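Local coordinates for exopolygalacturonase (Yersinia enterocolitica, PDB 2UVF), which hydrolyses polygalacturonate, the pectin backbone, from a chain end as a family 28 exopolygalacturonase, probably in the periplasm, at residues Q42-A47 / M392-F397; W57-D62 / A453-M458; T129-A132 / S138-V141; G436-G441 / V480-N485. One frame throughout, in Å; residues are numbered along the deposited sequence.

Contact 1 (Q42-A47 / M392-F397); sequences QVPTLA and MVFNNF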
loop_
_atom_site.group_PDB
_atom_site.type_symbol
_atom_site.label_atom_id
_atom_site.label_comp_id
_atom_site.label_asym_id
_atom_site.label_seq_id
_atom_site.Cartn_x
_atom_site.Cartn_y
_atom_site.Cartn_z
ATOM N N GLN A 42 20.034 -5.459 -3.096
ATOM C CA GLN A 42 19.892 -5.456 -1.643
ATOM C C GLN A 42 18.912 -6.515 -1.186
ATOM O O GLN A 42 18.114 -7.008 -1.971
ATOM C CB GLN A 42 19.418 -4.081 -1.155
ATOM C CG GLN A 42 17.992 -3.763 -1.569
ATOM C CD GLN A 42 17.656 -2.307 -1.478
ATOM O OE1 GLN A 42 16.995 -1.883 -0.536
ATOM N NE2 GLN A 42 18.098 -1.524 -2.462
ATOM N N VAL A 43 18.996 -6.872 0.086
ATOM C CA VAL A 43 17.954 -7.647 0.743
ATOM C C VAL A 43 17.049 -6.622 1.427
ATOM O O VAL A 43 17.542 -5.804 2.213
ATOM C CB VAL A 43 18.521 -8.642 1.792
ATOM C CG1 VAL A 43 17.417 -9.535 2.352
ATOM C CG2 VAL A 43 19.625 -9.493 1.178
ATOM N N PRO A 44 15.744 -6.609 1.075
ATOM C CA PRO A 44 14.787 -5.806 1.837
ATOM C C PRO A 44 14.746 -6.265 3.294
ATOM O O PRO A 44 14.989 -7.442 3.583
ATOM C CB PRO A 44 13.442 -6.092 1.135
ATOM C CG PRO A 44 13.825 -6.541 -0.243
ATOM C CD PRO A 44 15.107 -7.301 -0.060
ATOM N N THR A 45 14.450 -5.321 4.189
ATOM C CA THR A 45 14.375 -5.546 5.646
ATOM C C THR A 45 13.669 -6.836 6.071
ATOM O O THR A 45 12.484 -7.051 5.782
ATOM C CB THR A 45 13.713 -4.325 6.324
ATOM O OG1 THR A 45 14.632 -3.223 6.302
ATOM C CG2 THR A 45 13.281 -4.635 7.758
ATOM N N LEU A 46 14.423 -7.681 6.775
ATOM C CA LEU A 46 13.957 -8.965 7.292
ATOM C C LEU A 46 13.419 -9.918 6.209
ATOM O O LEU A 46 12.761 -10.927 6.523
ATOM C CB LEU A 46 12.944 -8.761 8.426
ATOM C CG LEU A 46 13.517 -8.323 9.780
ATOM C CD1 LEU A 46 12.448 -7.725 10.629
ATOM C CD2 LEU A 46 14.164 -9.500 10.504
ATOM N N ALA A 47 13.720 -9.596 4.948
ATOM C CA ALA A 47 13.275 -10.377 3.794
ATOM C C ALA A 47 14.072 -11.682 3.628
ATOM O O ALA A 47 14.397 -12.104 2.511
ATOM C CB ALA A 47 13.348 -9.522 2.514
ATOM N N MET A 392 8.529 -0.170 1.738
ATOM C CA MET A 392 8.661 -0.840 0.449
ATOM C C MET A 392 7.495 -1.789 0.278
ATOM O O MET A 392 7.167 -2.500 1.205
ATOM C CB MET A 392 9.951 -1.642 0.450
ATOM C CG MET A 392 10.468 -1.986 -0.892
ATOM S SD MET A 392 11.759 -3.226 -0.686
ATOM C CE MET A 392 13.126 -2.244 -0.061
ATOM N N VAL A 393 6.849 -1.740 -0.887
ATOM C CA VAL A 393 5.779 -2.658 -1.240
ATOM C C VAL A 393 6.009 -3.209 -2.652
ATOM O O VAL A 393 6.012 -2.464 -3.636
ATOM C CB VAL A 393 4.396 -1.954 -1.167
ATOM C CG1 VAL A 393 3.293 -2.828 -1.751
ATOM C CG2 VAL A 393 4.044 -1.568 0.262
ATOM N N PHE A 394 6.178 -4.526 -2.752
ATOM C CA PHE A 394 6.331 -5.172 -4.044
ATOM C C PHE A 394 5.622 -6.519 -4.103
ATOM O O PHE A 394 5.367 -7.136 -3.066
ATOM C CB PHE A 394 7.816 -5.291 -4.433
ATOM C CG PHE A 394 8.643 -6.221 -3.561
ATOM C CD1 PHE A 394 9.001 -7.478 -4.028
ATOM C CD2 PHE A 394 9.158 -5.789 -2.330
ATOM C CE1 PHE A 394 9.810 -8.327 -3.274
ATOM C CE2 PHE A 394 9.971 -6.632 -1.553
ATOM C CZ PHE A 394 10.289 -7.903 -2.023
ATOM N N ASN A 395 5.281 -6.934 -5.321
ATOM C CA ASN A 395 4.558 -8.186 -5.595
ATOM C C ASN A 395 3.181 -8.327 -4.976
ATOM O O ASN A 395 2.637 -9.424 -4.932
ATOM C CB ASN A 395 5.416 -9.417 -5.258
ATOM C CG ASN A 395 6.663 -9.490 -6.104
ATOM O OD1 ASN A 395 6.908 -8.622 -6.973
ATOM N ND2 ASN A 395 7.497 -10.495 -5.829
ATOM N N ASN A 396 2.613 -7.218 -4.527
ATOM C CA ASN A 396 1.283 -7.221 -3.909
ATOM C C ASN A 396 0.196 -7.316 -4.961
ATOM O O ASN A 396 0.347 -6.805 -6.050
ATOM C CB ASN A 396 1.078 -5.949 -3.061
ATOM C CG ASN A 396 1.617 -6.064 -1.632
ATOM O OD1 ASN A 396 0.971 -5.616 -0.680
ATOM N ND2 ASN A 396 2.788 -6.650 -1.474
ATOM N N PHE A 397 -0.892 -8.000 -4.643
ATOM C CA PHE A 397 -2.135 -7.884 -5.401
ATOM C C PHE A 397 -3.093 -6.999 -4.577
ATOM O O PHE A 397 -3.287 -7.255 -3.404
ATOM C CB PHE A 397 -2.739 -9.277 -5.654
ATOM C CG PHE A 397 -4.122 -9.265 -6.296
ATOM C CD1 PHE A 397 -4.274 -9.373 -7.680
ATOM C CD2 PHE A 397 -5.272 -9.199 -5.507
ATOM C CE1 PHE A 397 -5.532 -9.382 -8.256
ATOM C CE2 PHE A 397 -6.535 -9.203 -6.082
ATOM C CZ PHE A 397 -6.663 -9.295 -7.453
#

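Contact 2 (W57-D62 / A453-M458); sequences WKAPED and AENNVM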
loop_
_atom_site.group_PDB
_atom_site.type_symbol
_atom_site.label_atom_id
_atom_site.label_comp_id
_atom_site.label_asym_id
_atom_site.label_seq_id
_atom_site.Cartn_x
_atom_site.Cartn_y
_atom_site.Cartn_z
ATOM N N TRP A 57 16.494 -4.548 -6.399
ATOM C CA TRP A 57 17.475 -3.646 -6.982
ATOM C C TRP A 57 16.723 -2.568 -7.695
ATOM O O TRP A 57 15.553 -2.766 -8.041
ATOM C CB TRP A 57 18.397 -4.383 -7.994
ATOM C CG TRP A 57 17.651 -5.074 -9.098
ATOM C CD1 TRP A 57 17.275 -4.535 -10.304
ATOM C CD2 TRP A 57 17.170 -6.431 -9.095
ATOM N NE1 TRP A 57 16.579 -5.471 -11.042
ATOM C CE2 TRP A 57 16.513 -6.644 -10.332
ATOM C CE3 TRP A 57 17.227 -7.485 -8.169
ATOM C CZ2 TRP A 57 15.912 -7.868 -10.663
ATOM C CZ3 TRP A 57 16.626 -8.711 -8.506
ATOM C CH2 TRP A 57 15.981 -8.887 -9.742
ATOM N N LYS A 58 17.394 -1.445 -7.927
ATOM C CA LYS A 58 16.882 -0.385 -8.797
ATOM C C LYS A 58 16.927 -0.686 -10.309
ATOM O O LYS A 58 17.941 -1.158 -10.863
ATOM C CB LYS A 58 17.605 0.928 -8.510
ATOM C CG LYS A 58 17.229 1.532 -7.156
ATOM C CD LYS A 58 17.904 2.895 -6.899
ATOM C CE LYS A 58 17.387 4.010 -7.810
ATOM N NZ LYS A 58 15.939 4.253 -7.616
ATOM N N ALA A 59 15.802 -0.427 -10.963
ATOM C CA ALA A 59 15.741 -0.305 -12.411
ATOM C C ALA A 59 15.814 1.189 -12.684
ATOM O O ALA A 59 15.307 1.969 -11.874
ATOM C CB ALA A 59 14.434 -0.885 -12.937
ATOM N N PRO A 60 16.450 1.605 -13.806
ATOM C CA PRO A 60 16.577 3.029 -14.134
ATOM C C PRO A 60 15.298 3.678 -14.674
ATOM O O PRO A 60 14.286 2.998 -14.895
ATOM C CB PRO A 60 17.671 3.043 -15.216
ATOM C CG PRO A 60 17.622 1.721 -15.852
ATOM C CD PRO A 60 17.103 0.744 -14.821
ATOM N N GLU A 61 15.361 4.986 -14.905
ATOM C CA GLU A 61 14.228 5.747 -15.435
ATOM C C GLU A 61 13.749 5.229 -16.797
ATOM O O GLU A 61 12.549 5.177 -17.072
ATOM C CB GLU A 61 14.630 7.207 -15.556
ATOM C CG GLU A 61 13.509 8.167 -15.865
ATOM C CD GLU A 61 13.978 9.599 -15.788
ATOM O OE1 GLU A 61 14.954 9.947 -16.495
ATOM O OE2 GLU A 61 13.383 10.385 -15.022
ATOM N N ASP A 62 14.705 4.846 -17.637
ATOM C CA ASP A 62 14.458 4.457 -19.023
ATOM C C ASP A 62 14.835 2.991 -19.188
ATOM O O ASP A 62 16.024 2.643 -19.162
ATOM C CB ASP A 62 15.300 5.352 -19.946
ATOM C CG ASP A 62 15.207 4.965 -21.430
ATOM O OD1 ASP A 62 14.301 4.196 -21.846
ATOM O OD2 ASP A 62 16.070 5.451 -22.187
ATOM N N ALA A 453 6.995 5.264 -7.176
ATOM C CA ALA A 453 6.108 4.192 -7.648
ATOM C C ALA A 453 6.424 3.808 -9.118
ATOM O O ALA A 453 6.051 4.513 -10.062
ATOM C CB ALA A 453 4.627 4.604 -7.475
ATOM N N GLU A 454 7.115 2.680 -9.299
ATOM C CA GLU A 454 7.586 2.274 -10.631
ATOM C C GLU A 454 7.286 0.827 -10.917
ATOM O O GLU A 454 7.296 -0.001 -10.027
ATOM C CB GLU A 454 9.096 2.521 -10.790
ATOM C CG GLU A 454 9.963 1.912 -9.676
ATOM C CD GLU A 454 11.439 2.079 -9.934
ATOM O OE1 GLU A 454 11.789 2.676 -10.978
ATOM O OE2 GLU A 454 12.251 1.619 -9.094
ATOM N N ASN A 455 7.055 0.535 -12.187
ATOM C CA ASN A 455 7.000 -0.839 -12.692
ATOM C C ASN A 455 5.831 -1.588 -12.059
ATOM O O ASN A 455 5.979 -2.715 -11.569
ATOM C CB ASN A 455 8.357 -1.570 -12.525
ATOM C CG ASN A 455 9.458 -1.020 -13.455
ATOM O OD1 ASN A 455 10.478 -0.467 -13.006
ATOM N ND2 ASN A 455 9.268 -1.195 -14.744
ATOM N N ASN A 456 4.669 -0.926 -12.104
ATOM C CA ASN A 456 3.429 -1.398 -11.545
ATOM C C ASN A 456 2.416 -1.455 -12.684
ATOM O O ASN A 456 2.524 -0.737 -13.683
ATOM C CB ASN A 456 2.879 -0.451 -10.434
ATOM C CG ASN A 456 3.792 -0.329 -9.215
ATOM O OD1 ASN A 456 3.901 -1.241 -8.400
ATOM N ND2 ASN A 456 4.421 0.819 -9.071
ATOM N N VAL A 457 1.412 -2.297 -12.509
ATOM C CA VAL A 457 0.292 -2.379 -13.443
ATOM C C VAL A 457 -1.019 -2.101 -12.683
ATOM O O VAL A 457 -1.210 -2.604 -11.577
ATOM C CB VAL A 457 0.289 -3.769 -14.175
ATOM C CG1 VAL A 457 -1.080 -4.186 -14.563
ATOM C CG2 VAL A 457 1.184 -3.701 -15.398
ATOM N N MET A 458 -1.893 -1.278 -13.270
ATOM C CA MET A 458 -3.196 -0.974 -12.672
ATOM C C MET A 458 -4.315 -1.332 -13.646
ATOM O O MET A 458 -4.303 -0.890 -14.796
ATOM C CB MET A 458 -3.310 0.512 -12.329
ATOM C CG MET A 458 -2.363 1.014 -11.281
ATOM S SD MET A 458 -0.654 1.150 -11.846
ATOM C CE MET A 458 -0.022 2.060 -10.453
HETATM O O HOH W 1 14.622 2.094 -9.222
#

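Contact 3 (T129-A132 / S138-V141); sequences TVKA and SLSV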
loop_
_atom_site.group_PDB
_atom_site.type_symbol
_atom_site.label_atom_id
_atom_site.label_comp_id
_atom_site.label_asym_id
_atom_site.label_seq_id
_atom_site.Cartn_x
_atom_site.Cartn_y
_atom_site.Cartn_z
ATOM N N THR A 129 25.108 -11.225 -7.390
ATOM C CA THR A 129 25.098 -10.119 -8.356
ATOM C C THR A 129 23.881 -10.190 -9.291
ATOM O O THR A 129 23.256 -11.244 -9.426
ATOM C CB THR A 129 26.413 -9.999 -9.200
ATOM O OG1 THR A 129 26.668 -11.220 -9.907
ATOM C CG2 THR A 129 27.606 -9.634 -8.325
ATOM N N VAL A 130 23.567 -9.057 -9.924
ATOM C CA VAL A 130 22.461 -8.934 -10.893
ATOM C C VAL A 130 22.897 -8.196 -12.179
ATOM O O VAL A 130 23.569 -7.160 -12.122
ATOM C CB VAL A 130 21.185 -8.252 -10.244
ATOM C CG1 VAL A 130 21.462 -6.810 -9.804
ATOM C CG2 VAL A 130 19.988 -8.308 -11.179
ATOM N N LYS A 131 22.519 -8.750 -13.332
ATOM C CA LYS A 131 22.759 -8.109 -14.634
ATOM C C LYS A 131 21.437 -7.839 -15.347
ATOM O O LYS A 131 20.550 -8.709 -15.354
ATOM C CB LYS A 131 23.610 -9.009 -15.551
ATOM C CG LYS A 131 24.907 -9.519 -14.974
ATOM C CD LYS A 131 25.751 -10.140 -16.079
ATOM C CE LYS A 131 27.063 -10.710 -15.537
ATOM N NZ LYS A 131 28.136 -10.792 -16.583
ATOM N N ALA A 132 21.319 -6.645 -15.930
ATOM C CA ALA A 132 20.279 -6.333 -16.910
ATOM C C ALA A 132 20.427 -7.192 -18.162
ATOM O O ALA A 132 21.533 -7.378 -18.679
ATOM C CB ALA A 132 20.315 -4.865 -17.288
ATOM N N SER A 138 22.024 -9.660 -25.070
ATOM C CA SER A 138 23.238 -9.310 -24.320
ATOM C C SER A 138 22.950 -8.810 -22.906
ATOM O O SER A 138 21.891 -8.227 -22.641
ATOM C CB SER A 138 24.059 -8.261 -25.077
ATOM O OG SER A 138 23.562 -6.946 -24.855
ATOM N N LEU A 139 23.913 -9.029 -22.008
ATOM C CA LEU A 139 23.802 -8.627 -20.607
ATOM C C LEU A 139 24.621 -7.379 -20.310
ATOM O O LEU A 139 25.531 -7.035 -21.064
ATOM C CB LEU A 139 24.260 -9.764 -19.696
ATOM C CG LEU A 139 23.572 -11.112 -19.877
ATOM C CD1 LEU A 139 24.290 -12.174 -19.063
ATOM C CD2 LEU A 139 22.102 -11.020 -19.491
ATOM N N SER A 140 24.296 -6.693 -19.218
ATOM C CA SER A 140 25.138 -5.587 -18.742
ATOM C C SER A 140 26.201 -6.118 -17.786
ATOM O O SER A 140 26.086 -7.239 -17.278
ATOM C CB SER A 140 24.301 -4.519 -18.034
ATOM O OG SER A 140 24.016 -4.893 -16.695
ATOM N N VAL A 141 27.221 -5.307 -17.523
ATOM C CA VAL A 141 28.189 -5.636 -16.481
ATOM C C VAL A 141 27.455 -5.892 -15.149
ATOM O O VAL A 141 26.426 -5.252 -14.859
ATOM C CB VAL A 141 29.330 -4.565 -16.345
ATOM C CG1 VAL A 141 30.075 -4.413 -17.662
ATOM C CG2 VAL A 141 28.799 -3.214 -15.888
#

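Contact 4 (G436-G441 / V480-N485); sequences GAIVTG and VTFRNN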
loop_
_atom_site.group_PDB
_atom_site.type_symbol
_atom_site.label_atom_id
_atom_site.label_comp_id
_atom_site.label_asym_id
_atom_site.label_seq_id
_atom_site.Cartn_x
_atom_site.Cartn_y
_atom_site.Cartn_z
ATOM N N GLY A 436 -7.485 4.433 -5.328
ATOM C CA GLY A 436 -6.311 5.033 -5.921
ATOM C C GLY A 436 -5.130 4.141 -5.643
ATOM O O GLY A 436 -4.964 3.673 -4.530
ATOM N N ALA A 437 -4.326 3.883 -6.661
ATOM C CA ALA A 437 -3.156 3.021 -6.508
ATOM C C ALA A 437 -2.194 3.630 -5.499
ATOM O O ALA A 437 -1.824 2.986 -4.511
ATOM C CB ALA A 437 -2.457 2.815 -7.844
ATOM N N ILE A 438 -1.790 4.871 -5.778
ATOM C CA ILE A 438 -0.835 5.592 -4.947
ATOM C C ILE A 438 -1.501 6.871 -4.483
ATOM O O ILE A 438 -1.840 7.725 -5.295
ATOM C CB ILE A 438 0.496 5.870 -5.710
ATOM C CG1 ILE A 438 1.066 4.562 -6.306
ATOM C CG2 ILE A 438 1.514 6.654 -4.830
ATOM C CD1 ILE A 438 1.490 3.518 -5.275
ATOM N N VAL A 439 -1.720 6.963 -3.171
ATOM C CA VAL A 439 -2.478 8.052 -2.581
ATOM C C VAL A 439 -1.653 8.783 -1.529
ATOM O O VAL A 439 -1.231 8.175 -0.552
ATOM C CB VAL A 439 -3.805 7.558 -1.955
ATOM C CG1 VAL A 439 -4.642 8.763 -1.481
ATOM C CG2 VAL A 439 -4.569 6.721 -2.965
ATOM N N THR A 440 -1.411 10.078 -1.761
ATOM C CA THR A 440 -0.731 10.968 -0.807
ATOM C C THR A 440 -1.623 12.178 -0.437
ATOM O O THR A 440 -1.782 13.061 -1.252
ATOM C CB THR A 440 0.580 11.579 -1.425
ATOM O OG1 THR A 440 0.224 12.512 -2.445
ATOM C CG2 THR A 440 1.496 10.546 -2.046
ATOM N N GLY A 441 -2.292 12.242 0.710
ATOM C CA GLY A 441 -2.916 11.142 1.414
ATOM C C GLY A 441 -4.177 11.784 1.969
ATOM O O GLY A 441 -5.086 11.098 2.392
ATOM N N VAL A 480 7.618 13.265 -5.249
ATOM C CA VAL A 480 6.819 12.075 -5.550
ATOM C C VAL A 480 7.002 11.760 -7.042
ATOM O O VAL A 480 6.769 12.626 -7.889
ATOM C CB VAL A 480 5.306 12.311 -5.200
ATOM C CG1 VAL A 480 4.418 11.260 -5.838
ATOM C CG2 VAL A 480 5.077 12.356 -3.678
ATOM N N THR A 481 7.461 10.541 -7.343
ATOM C CA THR A 481 7.694 10.088 -8.721
ATOM C C THR A 481 6.777 8.928 -9.051
ATOM O O THR A 481 6.697 7.955 -8.305
ATOM C CB THR A 481 9.189 9.687 -9.003
ATOM O OG1 THR A 481 10.026 10.838 -8.875
ATOM C CG2 THR A 481 9.368 9.140 -10.424
ATOM N N PHE A 482 6.100 9.038 -10.184
ATOM C CA PHE A 482 5.175 8.022 -10.642
ATOM C C PHE A 482 5.549 7.693 -12.083
ATOM O O PHE A 482 5.225 8.429 -13.001
ATOM C CB PHE A 482 3.741 8.555 -10.531
ATOM C CG PHE A 482 2.682 7.549 -10.864
ATOM C CD1 PHE A 482 2.055 6.820 -9.849
ATOM C CD2 PHE A 482 2.296 7.333 -12.184
ATOM C CE1 PHE A 482 1.060 5.913 -10.155
ATOM C CE2 PHE A 482 1.307 6.432 -12.481
ATOM C CZ PHE A 482 0.689 5.716 -11.464
ATOM N N ARG A 483 6.233 6.567 -12.270
ATOM C CA ARG A 483 6.878 6.278 -13.553
ATOM C C ARG A 483 6.844 4.804 -13.949
ATOM O O ARG A 483 6.680 3.940 -13.109
ATOM C CB ARG A 483 8.337 6.790 -13.548
ATOM C CG ARG A 483 9.278 6.028 -12.658
ATOM C CD ARG A 483 10.700 6.427 -12.936
ATOM N NE ARG A 483 11.669 5.626 -12.201
ATOM C CZ ARG A 483 12.877 6.057 -11.823
ATOM N NH1 ARG A 483 13.263 7.304 -12.088
ATOM N NH2 ARG A 483 13.686 5.248 -11.157
ATOM N N ASN A 484 7.040 4.529 -15.238
ATOM C CA ASN A 484 7.168 3.158 -15.696
ATOM C C ASN A 484 6.016 2.300 -15.184
ATOM O O ASN A 484 6.212 1.202 -14.683
ATOM C CB ASN A 484 8.502 2.578 -15.264
ATOM C CG ASN A 484 9.669 3.285 -15.896
ATOM O OD1 ASN A 484 9.526 3.941 -16.929
ATOM N ND2 ASN A 484 10.836 3.155 -15.280
ATOM N N ASN A 485 4.811 2.839 -15.322
ATOM C CA ASN A 485 3.585 2.171 -14.898
ATOM C C ASN A 485 2.656 2.076 -16.073
ATOM O O ASN A 485 2.556 3.015 -16.864
ATOM C CB ASN A 485 2.879 2.980 -13.798
ATOM C CG ASN A 485 3.687 3.080 -12.537
ATOM O OD1 ASN A 485 3.815 4.154 -11.946
ATOM N ND2 ASN A 485 4.239 1.978 -12.111
#

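Contact 1 (Q42-A47 / M392-F397)
P44 sits against M392 and F394 where the N-terminal fibronectin type III domain is laid along the outside of the right-handed parallel beta-helix typical of family 28 glycoside hydrolases. The loop 42-47 leaves strand 39-42 of the domain, while M392 and F394 project from strand 391-394 of the helix, both on the side facing the loop, with V393 between them turned the other way.

The apolar packing centres on the proline ring. Its CB lies 3.8 Å from SD of M392, and the two side chains cross at about a right angle. M392 reaches this place because its chain runs out extended, with CG anti to the backbone N (chi1 -160°), and then bends at the sulfur (chi3 -75°), which leaves CE near CB of P44 as well. The neighbouring corner of the same ring, CG, approaches the F394 ring obliquely, 4.1 Å from CE2. Beyond the two segments, V56 and V366 also pack on P44, and the ring of F394 lies parallel to that of F427, so the proline enters an apolar layer shared by both domains.

No hydrogen bond links the two segments directly; the polar groups find partners elsewhere. The amide NE2 of Q42 bonds to the carbonyl of Q40. A type II turn from P44 to A47 shapes the loop, and L46 O receives a hydrogen bond from R262 of the beta-helix. On the other segment, N396 ND2 donates to F394 O at 3.1 Å, with the donor well above the carbonyl plane. Q42 also touches W425, and across this contact its OE1 lies 3.9 Å from CE of M392.

Contact 2 (W57-D62 / A453-M458)
A59 and E454 face each other across the seam between the fibronectin type III domain and the parallel beta-helix, with N455 beside them at a corner of the helical coil. The backbones stay well apart, 8.7 Å between CA of A59 and CA of E454, and it is largely the glutamate side chain that spans the gap.

E454 stretches toward the domain with its chain extended beyond CG (chi2 175°), bringing the carboxylate close to the backbone of A59. A water sits at this meeting point. It donates to A59 O at 2.7 Å and accepts from NZ of K58 at 3.0 Å; its approach to OE2 of E454 is modelled too short, so that leg is doubtful. The water thus lies between the two charged groups, NZ of K58 and OE2 of E454 being 4.8 Å apart and not in contact. The buried carboxylate has further partners: R483 forms a salt bridge to OE1, while W425 and Q113 donate to OE2. This concentration of donors would probably stabilise the negative charge.

A59 also contributes an apolar surface. Its CB points at the helix, where the side chain of N455 packs on it; N455 in turn touches I110 and V111 of the domain. The left-handed backbone of N455 (phi 64°, psi 49°) turns the coil here. Between A59 and E454 themselves no direct bond forms, for two acceptors meet, OE1 of E454 standing 3.7 Å from A59 O.

Contact 3 (T129-A132 / S138-V141)
Within the fibronectin type III domain, the chain reverses after strand 125-134, and segment 138-141 returns alongside it on the way to strand 146-149. S140 secures this pairing through two different atoms. Its backbone N donates to A132 O at 2.9 Å, in the carbonyl plane, while A132 N reaches back to S140 OG in a weak bond of 3.3 Å. A hydroxyl therefore stands where a regular antiparallel ladder would use a main-chain carbonyl. With OG between the backbone N and carbonyl carbon of its own residue (chi1 81°), S140 can also donate that hydroxyl to V141 O. L139 adds a CA-H...O contact to A132 O, 3.2 Å from its CA.

The carbonyl oxygen of S140 points end-on at the extended stem of K131, with CD of K131 3.2 Å from S140 O. L139 crosses that aliphatic stem at about a right angle, its CD1 3.9 Å from CD of K131. CB of A132 meets the hydroxyl of S140, and P38 packs on the serine.

One serine thus fixes the irregular return segment to the strand through both its N-H and its hydroxyl; the N-H bond to A132 O is the firmer of the two, since the bond from A132 N to OG is weak.

Contact 4 (G436-G441 / V480-N485)
V480 and F482 look across the interior of the parallel beta-helix toward T440 and I438, joining strand 476-490 to strand 438-441 on another face of the coil. The backbones are far apart, with CA of I438 and CA of F482 separated by 8.6 Å, and side chains alone bridge them. V480 begins the segment: its CG2 meets the methyl CG2 of T440 at 4.3 Å, while F522 packs on the valine from the next coil. Strand 438-441 ends just beyond T440 at G441, which follows through a cis peptide, touches the bound galacturonate and offers its carbonyl in a weak hydrogen bond. T481 points outward.

F482 comes next and turns inward again. Its CG is anti to the backbone N (chi1 -175°), which extends the ring across the core until CE1 is 4.1 Å from CG1 of I438. The isoleucine lies at the ring's edge, near its plane. L465, L524 and V527 pack round the same phenylalanine.

R483 faces outward. At N484 the chain turns a corner, with a left-handed backbone (phi 51°), and N485 brings its side chain over one face of the F482 ring.

Between the segments only apolar side-chain atoms meet, with no hydrogen bond, so the two faces of the coil are held together here by van der Waals packing of buried side chains.

How the contacts relate
The four contacts descend from the accessory domain into the catalytic core. Contact 3 lies within the fibronectin type III domain, and its V130 packs CG2 against CE2 of W57 at 3.9 Å, a packing contact that joins contact 3 to contact 2. Contacts 1 and 2, with centres 14 Å apart, fasten that domain to the beta-helix at two places. Contact 2 leads on to contact 4 through neighbouring strands: A453 N lies 2.9 Å from T481 O, and A453 O lies 3.0 Å from R483 N, both probable hydrogen bonds. Contact 4 alone includes a residue of the glycan pocket, G441; the side chain of the preceding T440 is about 9 Å from a bound galacturonate.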